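PDB 3FUY: putative integron gene cassette protein from Uncultured bacterium, which is of unknown function but is encoded on a mobile integron gene cassette recovered from a salt-marsh metagenome. Local coordinates for residues 90-95 with 111-116. Residues are numbered along the deposited sequence; the frame is centred on the assembly and turned at random.
Sequences PHIRIR and VDLIVG
His91 and Arg93 pair with Ile114 and Asp112 through four backbone hydrogen bonds, joining the antiparallel strands of the hairpin 91-100/106-116 inside a mixed sheet, between strands 44-49 and 150-160. On the face packed against helices 59-79 and 121-138, Pro90 CB lies 3.7 Å from Leu113 CD1, the two side chains pointing the same way, and Ile92 CG1 meets the same methyl at 3.9 Å; apolar groups suit this helix-covered side. The opposite face, with His91, Arg93, Asp112 and Ile114, mixes charged and apolar groups. Arg95 bends at chi2 (-56°), bringing its guanidinium edge to Asp112: NE and NH2 both donate to Asp112 OD2 (2.8 and 3.0 Å), a side-on salt bridge gripping one oxygen. Both reach it from one face of the carboxylate, whose plane stands 80° from the guanidinium. Ile114 CD1 lies near Arg95 NH2, and Arg93 CB packs over one guanidinium face. Arginine suits this place because one planar group serves Asp112, Asp170 and Pro169 O together; aspartate's short arm offers OD2 to Arg95 and Arg158. Replacing Arg95 by a leucine would probably strip Asp112 OD2 of two donors and Asp170 of a positive partner. Asp170 also bridges to Arg93, so this charge network probably ties the C-terminal segment to the sheet.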
ATOM      1  N   PRO B  90      18.685  12.475  23.133  1.00 35.75           N
ATOM      2  CA  PRO B  90      17.948  12.695  21.880  1.00 33.71           C
ATOM      3  C   PRO B  90      17.401  11.403  21.253  1.00 34.89           C
ATOM      4  O   PRO B  90      17.862  10.310  21.583  1.00 31.78           O
ATOM      5  CB  PRO B  90      19.005  13.300  20.960  1.00 35.40           C
ATOM      6  CG  PRO B  90      20.318  12.801  21.494  1.00 35.39           C
ATOM      7  CD  PRO B  90      20.143  12.620  22.975  1.00 36.59           C
ATOM      8  N   HIS B  91      16.429  11.554  20.355  1.00 30.32           N
ATOM      9  CA  HIS B  91      15.951  10.463  19.511  1.00 30.30           C
ATOM     10  C   HIS B  91      16.618  10.553  18.135  1.00 31.94           C
ATOM     11  O   HIS B  91      16.698  11.639  17.544  1.00 31.45           O
ATOM     12  CB  HIS B  91      14.442  10.571  19.283  1.00 27.15           C
ATOM     13  CG  HIS B  91      13.600  10.349  20.501  1.00 34.71           C
ATOM     14  ND1 HIS B  91      13.185   9.097  20.908  1.00 31.06           N
ATOM     15  CD2 HIS B  91      13.027  11.228  21.357  1.00 36.33           C
ATOM     16  CE1 HIS B  91      12.429   9.212  21.985  1.00 31.71           C
ATOM     17  NE2 HIS B  91      12.312  10.495  22.275  1.00 39.36           N
ATOM     18  N   ILE B  92      17.082   9.422  17.609  1.00 28.19           N
ATOM     19  CA  ILE B  92      17.548   9.373  16.232  1.00 26.85           C
ATOM     20  C   ILE B  92      16.586   8.469  15.484  1.00 25.38           C
ATOM     21  O   ILE B  92      16.455   7.295  15.819  1.00 26.78           O
ATOM     22  CB  ILE B  92      18.968   8.780  16.113  1.00 26.28           C
ATOM     23  CG1 ILE B  92      19.942   9.484  17.051  1.00 35.36           C
ATOM     24  CG2 ILE B  92      19.458   8.891  14.699  1.00 26.42           C
ATOM     25  CD1 ILE B  92      21.390   9.059  16.828  1.00 34.60           C
ATOM     26  N   ARG B  93      15.906   9.004  14.479  1.00 25.85           N
ATOM     27  CA  ARG B  93      14.854   8.252  13.811  1.00 24.66           C
ATOM     28  C   ARG B  93      15.076   8.205  12.314  1.00 26.17           C
ATOM     29  O   ARG B  93      15.364   9.228  11.694  1.00 25.24           O
ATOM     30  CB  ARG B  93      13.485   8.883  14.100  1.00 24.42           C
ATOM     31  CG  ARG B  93      13.199   9.103  15.576  1.00 24.43           C
ATOM     32  CD  ARG B  93      13.172   7.778  16.359  1.00 24.53           C
ATOM     33  NE  ARG B  93      12.218   6.808  15.813  1.00 23.07           N
ATOM     34  CZ  ARG B  93      11.986   5.615  16.361  1.00 27.20           C
ATOM     35  NH1 ARG B  93      12.620   5.266  17.473  1.00 27.87           N
ATOM     36  NH2 ARG B  93      11.111   4.778  15.817  1.00 26.36           N
ATOM     37  N   ILE B  94      14.938   7.024  11.715  1.00 22.48           N
ATOM     38  CA  ILE B  94      15.081   6.952  10.265  1.00 24.51           C
ATOM     39  C   ILE B  94      13.783   7.447   9.610  1.00 25.31           C
ATOM     40  O   ILE B  94      12.695   7.291  10.177  1.00 22.24           O
ATOM     41  CB  ILE B  94      15.442   5.529   9.800  1.00 22.43           C
ATOM     42  CG1 ILE B  94      15.934   5.547   8.361  1.00 22.65           C
ATOM     43  CG2 ILE B  94      14.249   4.563   9.963  1.00 23.49           C
ATOM     44  CD1 ILE B  94      16.631   4.238   7.935  1.00 24.43           C
ATOM     45  N   ARG B  95      13.889   8.063   8.435  1.00 24.47           N
ATOM     46  CA  ARG B  95      12.690   8.496   7.717  1.00 24.09           C
ATOM     47  C   ARG B  95      12.601   7.842   6.356  1.00 22.20           C
ATOM     48  O   ARG B  95      11.554   7.316   5.963  1.00 22.21           O
ATOM     49  CB  ARG B  95      12.669  10.020   7.551  1.00 25.14           C
ATOM     50  CG  ARG B  95      12.648  10.783   8.849  1.00 25.28           C
ATOM     51  CD  ARG B  95      11.473  10.376   9.750  1.00 25.06           C
ATOM     52  NE  ARG B  95      11.517  11.152  10.983  1.00 23.84           N
ATOM     53  CZ  ARG B  95      11.082  10.739  12.167  1.00 27.19           C
ATOM     54  NH1 ARG B  95      10.541   9.523  12.318  1.00 23.93           N
ATOM     55  NH2 ARG B  95      11.199  11.548  13.208  1.00 27.99           N
ATOM     56  N   VAL B 111      17.521  10.961   8.275  1.00 22.99           N
ATOM     57  CA  VAL B 111      17.238  10.704   9.673  1.00 27.03           C
ATOM     58  C   VAL B 111      16.846  12.026  10.305  1.00 28.11           C
ATOM     59  O   VAL B 111      17.238  13.082   9.812  1.00 25.81           O
ATOM     60  CB  VAL B 111      18.470  10.129  10.403  1.00 26.92           C
ATOM     61  CG1 VAL B 111      18.943   8.869   9.714  1.00 24.78           C
ATOM     62  CG2 VAL B 111      19.623  11.164  10.434  1.00 27.33           C
ATOM     63  N   ASP B 112      16.041  11.964  11.358  1.00 23.85           N
ATOM     64  CA  ASP B 112      15.712  13.134  12.168  1.00 27.05           C
ATOM     65  C   ASP B 112      16.447  12.962  13.487  1.00 28.60           C
ATOM     66  O   ASP B 112      16.467  11.859  14.041  1.00 28.45           O
ATOM     67  CB  ASP B 112      14.204  13.196  12.493  1.00 27.77           C
ATOM     68  CG  ASP B 112      13.340  13.737  11.349  1.00 29.07           C
ATOM     69  OD1 ASP B 112      13.858  14.074  10.265  1.00 33.70           O
ATOM     70  OD2 ASP B 112      12.104  13.822  11.546  1.00 30.11           O
ATOM     71  N   LEU B 113      17.049  14.036  13.992  1.00 26.13           N
ATOM     72  CA  LEU B 113      17.541  14.060  15.364  1.00 27.66           C
ATOM     73  C   LEU B 113      16.577  14.920  16.172  1.00 29.26           C
ATOM     74  O   LEU B 113      16.393  16.104  15.877  1.00 31.79           O
ATOM     75  CB  LEU B 113      18.958  14.645  15.465  1.00 25.83           C
ATOM     76  CG  LEU B 113      19.538  14.738  16.884  1.00 28.93           C
ATOM     77  CD1 LEU B 113      20.042  13.381  17.361  1.00 26.93           C
ATOM     78  CD2 LEU B 113      20.665  15.774  16.967  1.00 33.93           C
ATOM     79  N   ILE B 114      15.953  14.327  17.178  1.00 27.60           N
ATOM     80  CA  ILE B 114      14.989  15.058  17.998  1.00 30.25           C
ATOM     81  C   ILE B 114      15.529  15.295  19.403  1.00 31.19           C
ATOM     82  O   ILE B 114      15.771  14.345  20.140  1.00 32.91           O
ATOM     83  CB  ILE B 114      13.625  14.322  18.072  1.00 29.67           C
ATOM     84  CG1 ILE B 114      13.138  13.951  16.667  1.00 27.54           C
ATOM     85  CG2 ILE B 114      12.591  15.187  18.779  1.00 29.52           C
ATOM     86  CD1 ILE B 114      11.890  13.050  16.658  1.00 28.06           C
ATOM     87  N   VAL B 115      15.728  16.565  19.765  1.00 33.34           N
ATOM     88  CA  VAL B 115      16.140  16.923  21.121  1.00 32.01           C
ATOM     89  C   VAL B 115      14.999  17.615  21.858  1.00 32.88           C
ATOM     90  O   VAL B 115      14.044  18.078  21.245  1.00 37.72           O
ATOM     91  CB  VAL B 115      17.403  17.830  21.146  1.00 36.78           C
ATOM     92  CG1 VAL B 115      18.594  17.109  20.536  1.00 35.26           C
ATOM     93  CG2 VAL B 115      17.143  19.135  20.417  1.00 40.14           C
ATOM     94  N   GLY B 116      15.093  17.669  23.181  1.00 34.14           N
ATOM     95  CA  GLY B 116      14.043  18.274  23.987  1.00 42.66           C
ATOM     96  C   GLY B 116      14.058  19.789  23.859  1.00 46.89           C
ATOM     97  O   GLY B 116      15.126  20.394  23.798  1.00 41.96           O
TER